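Local structure of L-ribulose 3-epimerase (3VYL) at residues D72-D77 against L107-G112; R120-R125 against S154-T159; F37-P42 against I63-P68; G141-L146 against N174-L179. The protein epimerises ketoses at C3, most efficiently interconverting L-ribulose and L-xylulose, in a manganese-binding TIM barrel that assembles as a tetramer. All coordinates share one frame; numbering follows the deposited sequence.

Contact 1: residues D72-D77 against L107-G112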
loop_
_atom_site.group_PDB
_atom_site.type_symbol
_atom_site.label_atom_id
_atom_site.label_comp_id
_atom_site.label_asym_id
_atom_site.label_seq_id
_atom_site.Cartn_x
_atom_site.Cartn_y
_atom_site.Cartn_z
ATOM N N ASP A 72 -5.807 20.290 33.928
ATOM C CA ASP A 72 -4.852 19.272 33.606
ATOM C C ASP A 72 -4.272 18.546 34.806
ATOM O O ASP A 72 -3.503 19.083 35.558
ATOM C CB ASP A 72 -3.731 19.895 32.815
ATOM C CG ASP A 72 -2.727 18.906 32.399
ATOM O OD1 ASP A 72 -2.771 17.810 32.919
ATOM O OD2 ASP A 72 -1.899 19.202 31.561
ATOM N N ILE A 73 -4.560 17.268 34.882
ATOM C CA ILE A 73 -4.196 16.406 35.988
ATOM C C ILE A 73 -2.727 16.099 36.076
ATOM O O ILE A 73 -2.299 15.468 36.994
ATOM C CB ILE A 73 -4.958 15.076 35.972
ATOM C CG1 ILE A 73 -4.660 14.281 34.729
ATOM C CG2 ILE A 73 -6.432 15.312 35.989
ATOM C CD1 ILE A 73 -5.415 12.997 34.714
ATOM N N SER A 74 -1.983 16.462 35.060
ATOM C CA SER A 74 -0.548 16.371 35.088
ATOM C C SER A 74 0.128 17.617 35.579
ATOM O O SER A 74 1.296 17.618 35.756
ATOM C CB SER A 74 -0.043 16.055 33.698
ATOM O OG SER A 74 -0.674 16.878 32.769
ATOM N N SER A 75 -0.628 18.652 35.809
ATOM C CA SER A 75 -0.052 19.894 36.216
ATOM C C SER A 75 0.562 19.882 37.592
ATOM O O SER A 75 0.100 19.213 38.476
ATOM C CB SER A 75 -1.098 20.967 36.150
ATOM O OG SER A 75 -0.561 22.138 36.670
ATOM N N ALA A 76 1.632 20.628 37.750
ATOM C CA ALA A 76 2.248 20.851 39.035
ATOM C C ALA A 76 1.322 21.616 39.942
ATOM O O ALA A 76 1.317 21.408 41.129
ATOM C CB ALA A 76 3.546 21.575 38.873
ATOM N N ASP A 77 0.555 22.538 39.394
ATOM C CA ASP A 77 -0.284 23.336 40.225
ATOM C C ASP A 77 -1.430 22.493 40.673
ATOM O O ASP A 77 -2.252 22.087 39.909
ATOM C CB ASP A 77 -0.760 24.552 39.450
ATOM C CG ASP A 77 -2.066 25.082 39.949
ATOM O OD1 ASP A 77 -2.814 24.324 40.558
ATOM O OD2 ASP A 77 -2.355 26.255 39.738
ATOM N N LEU A 107 -7.399 11.902 28.700
ATOM C CA LEU A 107 -7.692 11.726 30.074
ATOM C C LEU A 107 -6.447 11.852 30.853
ATOM O O LEU A 107 -6.470 11.803 32.034
ATOM C CB LEU A 107 -8.215 10.326 30.244
ATOM C CG LEU A 107 -9.700 10.063 30.298
ATOM C CD1 LEU A 107 -10.499 10.697 29.215
ATOM C CD2 LEU A 107 -9.938 8.591 30.276
ATOM N N SER A 108 -5.339 11.986 30.171
ATOM C CA SER A 108 -4.030 11.930 30.834
ATOM C C SER A 108 -3.317 13.259 31.005
ATOM O O SER A 108 -2.320 13.338 31.721
ATOM C CB SER A 108 -3.115 10.999 30.048
ATOM O OG SER A 108 -3.379 11.108 28.658
ATOM N N ALA A 109 -3.800 14.289 30.322
ATOM C CA ALA A 109 -3.140 15.586 30.283
ATOM C C ALA A 109 -4.025 16.550 29.507
ATOM O O ALA A 109 -5.057 16.137 28.955
ATOM C CB ALA A 109 -1.786 15.455 29.615
ATOM N N GLY A 110 -3.658 17.826 29.461
ATOM C CA GLY A 110 -4.494 18.795 28.750
ATOM C C GLY A 110 -4.593 18.503 27.261
ATOM O O GLY A 110 -3.594 18.171 26.632
ATOM N N HIS A 111 -5.804 18.604 26.714
ATOM C CA HIS A 111 -6.046 18.571 25.257
ATOM C C HIS A 111 -5.630 19.863 24.592
ATOM O O HIS A 111 -6.256 20.910 24.780
ATOM C CB HIS A 111 -7.524 18.298 24.963
ATOM C CG HIS A 111 -7.830 18.056 23.492
ATOM N ND1 HIS A 111 -9.081 18.127 22.987
ATOM C CD2 HIS A 111 -6.998 17.733 22.421
ATOM C CE1 HIS A 111 -9.053 17.849 21.668
ATOM N NE2 HIS A 111 -7.778 17.616 21.323
ATOM N N GLY A 112 -4.564 19.813 23.807
ATOM C CA GLY A 112 -4.109 21.011 23.117
ATOM C C GLY A 112 -2.615 21.023 22.903
ATOM O O GLY A 112 -1.909 20.140 23.391
#
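Asp-72, Ile-73 and Ser-74 meet residues 107-110 in a buried contact between two loops of the TIM barrel, one running from strand 60-66 to helix 78-98, the other from strand 102-104 to helix 120-139. Both loops follow a strand, so they lie at the C-terminal end of the barrel. The polar tie between them is weak: Gly-110 N donates to Asp-72 OD2 at 3.1 Å, with the N-H...O angle bent to 147°. With CG anti to the backbone N (chi1 -178°), the Asp-72 carboxylate carbon stands 3.3 Å from Gly-110 N. The other oxygen, OD1, accepts from Ser-74 N in an Asx turn, although its place is doubtful because the model sets it too near Ser-74 OG. This Asx turn lies inside a type I turn closed by Ser-75 N bonding Asp-72 O at 2.9 Å.

Ile-73 reaches the second loop with the end of its long branch, its CG1 passing 3.9 Å from Ser-108 O and CD1 extending to the carbonyl of Leu-107. Ser-74 OG, itself doubtfully placed, rests beside the methyl of Ala-109. Behind them, Ile-73 also packs on Leu-67, Leu-88 and Leu-130, and Ser-126 OG hydrogen-bonds Ser-108 O. An alanine in place of Asp-72 would probably leave Gly-110 N without its weak acceptor in the facing loop. As modelled, the carboxylate would probably serve two backbones, weakly across the contact and less surely within its own turn; the rest is an isoleucine branch against backbone carbonyls and a serine beside a methyl.

Contact 2: residues R120-R125 against S154-T159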
loop_
_atom_site.group_PDB
_atom_site.type_symbol
_atom_site.label_atom_id
_atom_site.label_comp_id
_atom_site.label_asym_id
_atom_site.label_seq_id
_atom_site.Cartn_x
_atom_site.Cartn_y
_atom_site.Cartn_z
ATOM N N ARG A 120 9.194 13.956 33.513
ATOM C CA ARG A 120 8.881 12.706 34.209
ATOM C C ARG A 120 7.901 12.916 35.364
ATOM O O ARG A 120 7.030 12.077 35.618
ATOM C CB ARG A 120 10.154 12.015 34.699
ATOM C CG ARG A 120 9.884 10.717 35.451
ATOM C CD ARG A 120 11.057 9.760 35.344
ATOM N NE ARG A 120 10.962 8.891 34.170
ATOM C CZ ARG A 120 12.013 8.451 33.490
ATOM N NH1 ARG A 120 11.846 7.662 32.433
ATOM N NH2 ARG A 120 13.239 8.821 33.853
ATOM N N ASP A 121 8.045 14.038 36.062
ATOM C CA ASP A 121 7.132 14.371 37.149
ATOM C C ASP A 121 5.713 14.538 36.632
ATOM O O ASP A 121 4.758 14.124 37.297
ATOM C CB ASP A 121 7.585 15.626 37.892
ATOM C CG ASP A 121 8.935 15.453 38.558
ATOM O OD1 ASP A 121 9.357 14.288 38.792
ATOM O OD2 ASP A 121 9.567 16.500 38.849
ATOM N N GLN A 122 5.579 15.137 35.447
ATOM C CA GLN A 122 4.276 15.246 34.781
ATOM C C GLN A 122 3.710 13.845 34.560
ATOM O O GLN A 122 2.558 13.570 34.909
ATOM C CB GLN A 122 4.414 15.987 33.448
ATOM C CG GLN A 122 3.114 16.213 32.682
ATOM C CD GLN A 122 3.349 16.463 31.205
ATOM O OE1 GLN A 122 4.491 16.512 30.749
ATOM N NE2 GLN A 122 2.269 16.602 30.448
ATOM N N TRP A 123 4.546 12.969 33.999
ATOM C CA TRP A 123 4.220 11.556 33.795
ATOM C C TRP A 123 3.720 10.899 35.060
ATOM O O TRP A 123 2.592 10.395 35.100
ATOM C CB TRP A 123 5.448 10.819 33.253
ATOM C CG TRP A 123 5.198 9.395 32.819
ATOM C CD1 TRP A 123 5.091 8.267 33.625
ATOM C CD2 TRP A 123 5.037 8.897 31.447
ATOM N NE1 TRP A 123 4.874 7.145 32.872
ATOM C CE2 TRP A 123 4.828 7.452 31.558
ATOM C CE3 TRP A 123 5.038 9.484 30.184
ATOM C CZ2 TRP A 123 4.643 6.648 30.439
ATOM C CZ3 TRP A 123 4.844 8.665 29.066
ATOM C CH2 TRP A 123 4.647 7.282 29.194
ATOM N N ASN A 124 4.551 10.920 36.108
ATOM C CA ASN A 124 4.222 10.268 37.383
ATOM C C ASN A 124 2.937 10.812 38.043
ATOM O O ASN A 124 2.117 10.031 38.539
ATOM C CB ASN A 124 5.420 10.298 38.355
ATOM C CG ASN A 124 6.675 9.615 37.791
ATOM O OD1 ASN A 124 6.604 8.627 37.042
ATOM N ND2 ASN A 124 7.837 10.148 38.157
ATOM N N ARG A 125 2.759 12.136 38.024
ATOM C CA ARG A 125 1.553 12.772 38.574
ATOM C C ARG A 125 0.286 12.221 37.929
ATOM O O ARG A 125 -0.638 11.777 38.623
ATOM C CB ARG A 125 1.588 14.297 38.395
ATOM C CG ARG A 125 2.529 15.049 39.321
ATOM C CD ARG A 125 2.244 16.550 39.311
ATOM N NE ARG A 125 2.765 17.231 38.121
ATOM C CZ ARG A 125 4.004 17.703 37.988
ATOM N NH1 ARG A 125 4.885 17.569 38.958
ATOM N NH2 ARG A 125 4.367 18.301 36.865
ATOM N N SER A 154 -1.546 16.692 22.591
ATOM C CA SER A 154 -1.060 16.464 23.913
ATOM C C SER A 154 0.424 16.322 23.820
ATOM O O SER A 154 0.935 16.029 22.785
ATOM C CB SER A 154 -1.622 15.189 24.489
ATOM O OG SER A 154 -1.180 14.990 25.800
ATOM N N ASN A 155 1.127 16.518 24.910
ATOM C CA ASN A 155 2.537 16.299 24.866
ATOM C C ASN A 155 2.990 15.075 25.575
ATOM O O ASN A 155 4.144 14.844 25.707
ATOM C CB ASN A 155 3.302 17.520 25.325
ATOM C CG ASN A 155 3.141 17.798 26.768
ATOM O OD1 ASN A 155 2.275 17.297 27.399
ATOM N ND2 ASN A 155 3.973 18.617 27.282
ATOM N N LEU A 156 2.064 14.269 26.032
ATOM C CA LEU A 156 2.443 13.152 26.835
ATOM C C LEU A 156 2.326 11.817 26.162
ATOM O O LEU A 156 3.295 11.185 25.925
ATOM C CB LEU A 156 1.626 13.149 28.119
ATOM C CG LEU A 156 2.103 12.453 29.377
ATOM C CD1 LEU A 156 3.418 12.991 29.826
ATOM C CD2 LEU A 156 1.084 12.673 30.454
ATOM N N LEU A 157 1.127 11.388 25.868
ATOM C CA LEU A 157 0.959 10.102 25.242
ATOM C C LEU A 157 0.596 10.196 23.802
ATOM O O LEU A 157 -0.535 10.375 23.470
ATOM C CB LEU A 157 -0.116 9.324 25.958
ATOM C CG LEU A 157 -0.127 9.267 27.460
ATOM C CD1 LEU A 157 -1.310 8.485 27.892
ATOM C CD2 LEU A 157 1.102 8.619 27.998
ATOM N N ASN A 158 1.585 10.000 22.959
ATOM C CA ASN A 158 1.432 10.149 21.536
ATOM C C ASN A 158 1.595 8.835 20.868
ATOM O O ASN A 158 1.348 8.706 19.735
ATOM C CB ASN A 158 2.460 11.132 20.953
ATOM C CG ASN A 158 2.384 12.501 21.557
ATOM O OD1 ASN A 158 1.332 13.049 21.739
ATOM N ND2 ASN A 158 3.500 13.041 21.872
ATOM N N THR A 159 2.045 7.852 21.599
ATOM C CA THR A 159 2.389 6.556 21.019
ATOM C C THR A 159 1.760 5.400 21.806
ATOM O O THR A 159 1.653 5.469 23.036
ATOM C CB THR A 159 3.924 6.473 20.886
ATOM O OG1 THR A 159 4.289 6.655 19.507
ATOM C CG2 THR A 159 4.501 5.169 21.398
#
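Asn-155 receives the one hydrogen bond between the two segments: Gln-122 NE2 donates to its OD1 at 3.1 Å, nearly straight at 170°. OD1 lies in the plane of the Gln-122 amide, while the donor is tilted from the carbonyl plane of Asn-155, the two amides being turned 45° against each other. Gln-122 can span the distance because CG is anti to the backbone N (chi1 -178°) and the chain beyond it is extended. The second amide atom of Asn-155, ND2, makes a weak bond to Glu-116 O, and Trp-259 of the third subunit packs against this residue.

Leu-156 follows, its backbone N weakly bonded to Ser-154 OG. Its side chain points at the helix and meets Gln-122 tip to tip, CD1 lying 3.7 Å from Gln-122 CD. The same methyl comes 3.9 Å from Trp-123 CE3, so it touches both the amide and the indole. In the TIM barrel this is the loop after strand 143-147 packing on the start of helix 120-139, the helix that precedes that strand in the chain.

Leu-157 comes next and crosses the indole at about a right angle. Its CD2 is 3.9 Å from Trp-123 CZ3 and 4.0 Å from Trp-123 CH2, meeting the benzo end of the ring obliquely. The indole NE1 hydrogen-bonds Asp-169 OD2, and Phe-166 meets the ring system edge-to-face, while Lys-296 of the second subunit packs on the same tryptophan.

Contact 3: residues F37-P42 against I63-P68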
loop_
_atom_site.group_PDB
_atom_site.type_symbol
_atom_site.label_atom_id
_atom_site.label_comp_id
_atom_site.label_asym_id
_atom_site.label_seq_id
_atom_site.Cartn_x
_atom_site.Cartn_y
_atom_site.Cartn_z
ATOM N N PHE A 37 -20.778 10.587 23.132
ATOM C CA PHE A 37 -21.066 11.942 23.496
ATOM C C PHE A 37 -19.835 12.502 24.117
ATOM O O PHE A 37 -19.201 11.822 24.827
ATOM C CB PHE A 37 -22.210 11.973 24.492
ATOM C CG PHE A 37 -23.557 11.752 23.881
ATOM C CD1 PHE A 37 -24.041 12.607 22.949
ATOM C CD2 PHE A 37 -24.325 10.710 24.262
ATOM C CE1 PHE A 37 -25.253 12.425 22.384
ATOM C CE2 PHE A 37 -25.546 10.520 23.720
ATOM C CZ PHE A 37 -26.012 11.374 22.774
ATOM N N SER A 38 -19.447 13.706 23.734
ATOM C CA SER A 38 -18.325 14.436 24.324
ATOM C C SER A 38 -18.379 15.019 25.716
ATOM O O SER A 38 -17.405 15.000 26.414
ATOM C CB SER A 38 -18.007 15.631 23.484
ATOM O OG SER A 38 -18.020 16.791 24.317
ATOM N N TYR A 39 -19.446 15.715 26.039
ATOM C CA TYR A 39 -19.809 15.989 27.414
ATOM C C TYR A 39 -21.180 16.605 27.478
ATOM O O TYR A 39 -21.526 17.403 26.642
ATOM C CB TYR A 39 -18.770 16.852 28.120
ATOM C CG TYR A 39 -18.879 16.811 29.617
ATOM C CD1 TYR A 39 -18.215 15.870 30.356
ATOM C CD2 TYR A 39 -19.656 17.714 30.283
ATOM C CE1 TYR A 39 -18.317 15.840 31.719
ATOM C CE2 TYR A 39 -19.771 17.691 31.644
ATOM C CZ TYR A 39 -19.093 16.753 32.341
ATOM O OH TYR A 39 -19.227 16.742 33.674
ATOM N N LEU A 40 -21.915 16.281 28.522
ATOM C CA LEU A 40 -23.255 16.763 28.702
ATOM C C LEU A 40 -23.432 17.290 30.107
ATOM O O LEU A 40 -23.094 16.624 31.058
ATOM C CB LEU A 40 -24.225 15.631 28.452
ATOM C CG LEU A 40 -24.218 15.045 27.057
ATOM C CD1 LEU A 40 -25.103 13.833 27.019
ATOM C CD2 LEU A 40 -24.738 16.038 26.066
ATOM N N ASP A 41 -23.982 18.477 30.253
ATOM C CA ASP A 41 -24.203 19.005 31.596
ATOM C C ASP A 41 -25.480 18.429 32.226
ATOM O O ASP A 41 -26.561 18.549 31.645
ATOM C CB ASP A 41 -24.242 20.534 31.583
ATOM C CG ASP A 41 -24.502 21.116 32.954
ATOM O OD1 ASP A 41 -23.684 20.877 33.869
ATOM O OD2 ASP A 41 -25.530 21.806 33.118
ATOM N N PRO A 42 -25.351 17.788 33.409
ATOM C CA PRO A 42 -26.487 17.179 34.125
ATOM C C PRO A 42 -27.676 18.113 34.379
ATOM O O PRO A 42 -28.820 17.674 34.267
ATOM C CB PRO A 42 -25.862 16.729 35.451
ATOM C CG PRO A 42 -24.438 16.456 35.109
ATOM C CD PRO A 42 -24.068 17.491 34.077
ATOM N N ILE A 63 -18.668 7.904 26.630
ATOM C CA ILE A 63 -18.366 9.313 26.770
ATOM C C ILE A 63 -16.857 9.561 26.625
ATOM O O ILE A 63 -16.027 8.892 27.265
ATOM C CB ILE A 63 -18.887 9.903 28.105
ATOM C CG1 ILE A 63 -20.346 9.501 28.372
ATOM C CG2 ILE A 63 -18.715 11.420 28.127
ATOM C CD1 ILE A 63 -21.388 10.173 27.495
ATOM N N SER A 64 -16.518 10.522 25.769
ATOM C CA SER A 64 -15.143 10.943 25.583
ATOM C C SER A 64 -15.060 12.417 25.868
ATOM O O SER A 64 -15.958 13.171 25.503
ATOM C CB SER A 64 -14.706 10.698 24.143
ATOM O OG SER A 64 -15.414 11.550 23.253
ATOM N N ILE A 65 -13.974 12.832 26.508
ATOM C CA ILE A 65 -13.695 14.249 26.717
ATOM C C ILE A 65 -12.213 14.498 26.458
ATOM O O ILE A 65 -11.435 13.552 26.254
ATOM C CB ILE A 65 -14.034 14.703 28.159
ATOM C CG1 ILE A 65 -13.151 13.980 29.180
ATOM C CG2 ILE A 65 -15.506 14.482 28.474
ATOM C CD1 ILE A 65 -13.066 14.679 30.517
ATOM N N GLY A 66 -11.830 15.774 26.463
ATOM C CA GLY A 66 -10.431 16.173 26.473
ATOM C C GLY A 66 -10.267 17.152 27.608
ATOM O O GLY A 66 -10.919 18.189 27.611
ATOM N N LEU A 67 -9.422 16.833 28.584
ATOM C CA LEU A 67 -9.244 17.706 29.741
ATOM C C LEU A 67 -8.895 19.123 29.295
ATOM O O LEU A 67 -8.156 19.291 28.323
ATOM C CB LEU A 67 -8.168 17.166 30.703
ATOM C CG LEU A 67 -8.504 15.965 31.608
ATOM C CD1 LEU A 67 -7.281 15.468 32.353
ATOM C CD2 LEU A 67 -9.622 16.299 32.588
ATOM N N PRO A 68 -9.458 20.146 29.979
ATOM C CA PRO A 68 -9.098 21.546 29.693
ATOM C C PRO A 68 -7.753 21.901 30.293
ATOM O O PRO A 68 -7.316 21.244 31.224
ATOM C CB PRO A 68 -10.212 22.347 30.377
ATOM C CG PRO A 68 -10.692 21.458 31.468
ATOM C CD PRO A 68 -10.566 20.054 30.951
#
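Phe-37 and Ile-63 form a parallel bridge between strands 34-37 and 60-66, adjacent strands of the TIM barrel joined in the chain by helix 47-57 in a beta-alpha-beta unit. Ser-64 N donates to Phe-37 O at 3.1 Å, with an N-H...O angle of 157°. The same carbonyl oxygen takes a CA-H...O contact from Ile-63 CA at 3.3 Å, so two donors on consecutive residues share it.

On the face of the sheet that carries Phe-37 and Ile-63, the isoleucine does the reaching. Its CG1 is anti to the carbonyl carbon (chi1 -48°), and CD1 beyond it comes 3.6 Å from Phe-37 CB, meeting the ring at the edge, near its plane. One ring face of Phe-37 takes Leu-40 CD1, offset toward the rim. The shorter branch of Ile-63, CG2, lies 3.4 Å from Phe-37 O. An alanine here would probably open a gap beside Phe-37 CB and the ring edge, giving the phenyl more freedom to shift.

Farther along, Tyr-39 and Ile-65 lie side by side and point the same way. Ile-65 CG2 approaches the tyrosine ring edge at CD1, but the model sets this methyl too near Ser-38 O, so the approach is doubtful. Ser-64 takes a different direction, its OG hydrogen-bonded to Glu-36 OE2.

Around the contact, Phe-37 packs against Leu-20 and Leu-24 of helix 17-30 and Ile-54 of helix 47-57. Helix 78-98 meets Ile-63 through Thr-95, Ile-65 through Ile-87 and Tyr-39 through Gln-90 and Thr-91, while backbone bonds to Ala-104 join Ile-63 and Ile-65 to strand 102-104.

Contact 4: residues G141-L146 against N174-L179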
loop_
_atom_site.group_PDB
_atom_site.type_symbol
_atom_site.label_atom_id
_atom_site.label_comp_id
_atom_site.label_asym_id
_atom_site.label_seq_id
_atom_site.Cartn_x
_atom_site.Cartn_y
_atom_site.Cartn_z
ATOM N N GLY A 141 -18.762 0.834 37.543
ATOM C CA GLY A 141 -18.968 -0.139 36.459
ATOM C C GLY A 141 -18.529 0.382 35.099
ATOM O O GLY A 141 -19.216 0.166 34.093
ATOM N N VAL A 142 -17.396 1.090 35.076
ATOM C CA VAL A 142 -16.870 1.704 33.850
ATOM C C VAL A 142 -15.351 1.623 33.738
ATOM O O VAL A 142 -14.625 1.719 34.726
ATOM C CB VAL A 142 -17.323 3.182 33.642
ATOM C CG1 VAL A 142 -18.844 3.306 33.590
ATOM C CG2 VAL A 142 -16.713 4.112 34.680
ATOM N N THR A 143 -14.878 1.457 32.510
ATOM C CA THR A 143 -13.441 1.392 32.232
ATOM C C THR A 143 -12.899 2.775 31.864
ATOM O O THR A 143 -13.641 3.616 31.357
ATOM C CB THR A 143 -13.189 0.433 31.064
ATOM O OG1 THR A 143 -14.043 0.800 29.966
ATOM C CG2 THR A 143 -13.511 -0.996 31.484
ATOM N N LEU A 144 -11.626 3.024 32.147
ATOM C CA LEU A 144 -10.958 4.226 31.636
ATOM C C LEU A 144 -10.075 3.871 30.428
ATOM O O LEU A 144 -9.148 3.054 30.529
ATOM C CB LEU A 144 -10.105 4.915 32.712
ATOM C CG LEU A 144 -10.629 5.563 34.009
ATOM C CD1 LEU A 144 -9.477 6.248 34.736
ATOM C CD2 LEU A 144 -11.787 6.536 33.807
ATOM N N ASN A 145 -10.366 4.487 29.287
ATOM C CA ASN A 145 -9.568 4.279 28.084
ATOM C C ASN A 145 -8.843 5.549 27.685
ATOM O O ASN A 145 -9.460 6.528 27.265
ATOM C CB ASN A 145 -10.438 3.761 26.942
ATOM C CG ASN A 145 -11.434 2.725 27.407
ATOM O OD1 ASN A 145 -12.431 3.062 28.050
ATOM N ND2 ASN A 145 -11.164 1.454 27.104
ATOM N N LEU A 146 -7.525 5.509 27.838
ATOM C CA LEU A 146 -6.644 6.638 27.592
ATOM C C LEU A 146 -6.428 6.888 26.101
ATOM O O LEU A 146 -5.799 6.054 25.440
ATOM C CB LEU A 146 -5.305 6.347 28.255
ATOM C CG LEU A 146 -5.024 6.890 29.655
ATOM C CD1 LEU A 146 -6.206 6.787 30.610
ATOM C CD2 LEU A 146 -3.792 6.207 30.215
ATOM N N ASN A 174 -7.928 -1.215 35.422
ATOM C CA ASN A 174 -9.115 -0.602 34.831
ATOM C C ASN A 174 -8.748 0.551 33.886
ATOM O O ASN A 174 -9.592 1.360 33.485
ATOM C CB ASN A 174 -10.120 -0.168 35.900
ATOM C CG ASN A 174 -11.523 -0.002 35.339
ATOM O OD1 ASN A 174 -11.916 -0.715 34.414
ATOM N ND2 ASN A 174 -12.276 0.951 35.879
ATOM N N ILE A 175 -7.473 0.616 33.530
ATOM C CA ILE A 175 -7.016 1.587 32.551
ATOM C C ILE A 175 -6.544 0.885 31.272
ATOM O O ILE A 175 -5.577 0.119 31.280
ATOM C CB ILE A 175 -5.940 2.531 33.132
ATOM C CG1 ILE A 175 -6.527 3.352 34.283
ATOM C CG2 ILE A 175 -5.407 3.459 32.049
ATOM C CD1 ILE A 175 -5.497 4.083 35.113
ATOM N N PHE A 176 -7.257 1.151 30.183
ATOM C CA PHE A 176 -6.926 0.594 28.877
ATOM C C PHE A 176 -6.534 1.681 27.869
ATOM O O PHE A 176 -6.489 2.867 28.206
ATOM C CB PHE A 176 -8.094 -0.246 28.353
ATOM C CG PHE A 176 -8.479 -1.373 29.265
ATOM C CD1 PHE A 176 -7.670 -2.506 29.381
ATOM C CD2 PHE A 176 -9.652 -1.307 30.020
ATOM C CE1 PHE A 176 -8.026 -3.546 30.226
ATOM C CE2 PHE A 176 -10.007 -2.350 30.869
ATOM C CZ PHE A 176 -9.194 -3.466 30.970
ATOM N N LEU A 177 -6.236 1.261 26.640
ATOM C CA LEU A 177 -5.869 2.181 25.565
ATOM C C LEU A 177 -7.033 2.523 24.656
ATOM O O LEU A 177 -7.860 1.664 24.312
ATOM C CB LEU A 177 -4.725 1.631 24.713
ATOM C CG LEU A 177 -3.337 1.526 25.322
ATOM C CD1 LEU A 177 -2.436 0.829 24.316
ATOM C CD2 LEU A 177 -2.789 2.894 25.710
ATOM N N HIS A 178 -7.069 3.795 24.275
ATOM C CA HIS A 178 -7.980 4.297 23.275
ATOM C C HIS A 178 -7.102 4.742 22.148
ATOM O O HIS A 178 -6.375 5.734 22.252
ATOM C CB HIS A 178 -8.819 5.430 23.863
ATOM C CG HIS A 178 -9.755 6.099 22.873
ATOM N ND1 HIS A 178 -10.416 7.239 23.164
ATOM C CD2 HIS A 178 -10.101 5.772 21.566
ATOM C CE1 HIS A 178 -11.156 7.612 22.111
ATOM N NE2 HIS A 178 -10.960 6.722 21.130
ATOM N N LEU A 179 -7.122 3.964 21.074
ATOM C CA LEU A 179 -6.346 4.258 19.874
ATOM C C LEU A 179 -7.198 4.955 18.794
ATOM O O LEU A 179 -8.402 4.674 18.644
ATOM C CB LEU A 179 -5.736 2.963 19.334
ATOM C CG LEU A 179 -4.783 2.189 20.251
ATOM C CD1 LEU A 179 -4.241 0.979 19.515
ATOM C CD2 LEU A 179 -3.630 3.041 20.762
#
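Leu-144, Asn-145 and Leu-146 pair in parallel register with Ile-175, Phe-176 and Leu-177, on adjacent strands of the TIM barrel that helix 160-170 connects in a beta-alpha-beta crossover. The axes of strands 143-146 and 175-179 approach to 4.0 Å at an angle of 44°, consistent with the twist between neighbouring barrel strands.

The tight part is the backbone and the buried side bearing Leu-146 and Ile-175. Four main-chain bonds alternate between the strands: Leu-144 N to Asn-174 O, Phe-176 N to Leu-144 O at 2.7 Å, Leu-146 N to Phe-176 O, and His-178 N to Leu-146 O. In the last of these the donor stands above the carbonyl plane, 58° out of it. Ile-175 CG2 fits against both methyls of Leu-146, 3.7 Å from CD1 and from CD2. Helix 160-170 packs over this side, Phe-166 on Leu-146 and Ile-167 on Ile-175.

At the start of the strands a side chain extends the pairing: Asn-174 ND2 donates to Val-142 O at 2.7 Å, with Ala-134 O as its second acceptor. CG, anti to the backbone N, starts this side chain toward residues 142-143, and OD1 lies 3.3 Å from Thr-143 CG2.

The side nearer solvent carries Thr-143 and Phe-176, both partly exposed and meeting through a methyl and a ring edge. The buried Asn-145 adjoins them, its ND2 3.7 Å from Phe-176 CB and its amide 32° from the ring plane. Thr-143 OG1 turns instead to Arg-101 O, while its CG2 sits at the ring edge, 3.8 Å from Phe-176 CE2.

Contacts 3 and 4 belong to the barrel sheet, their nearest atoms about 5 Å apart, whereas contacts 1 and 2 join loops and a helix at its C-terminal end. Contact 1 touches the other three. Its Ser-74 O lies 2.8 Å from Arg-125 NE of contact 2, its His-111 N 2.9 Å from Leu-67 O of contact 3, and its Leu-107 CD2 3.7 Å from Asn-145 O of contact 4. Manganese, bound by Glu-147, Asp-180, His-206 and Glu-241, is about 4 Å from the side chain of His-178 in contact 4, 7 Å from Ser-64 in contact 3, 11 Å from Leu-107 in contact 1 and 13 Å from Leu-157 in contact 2.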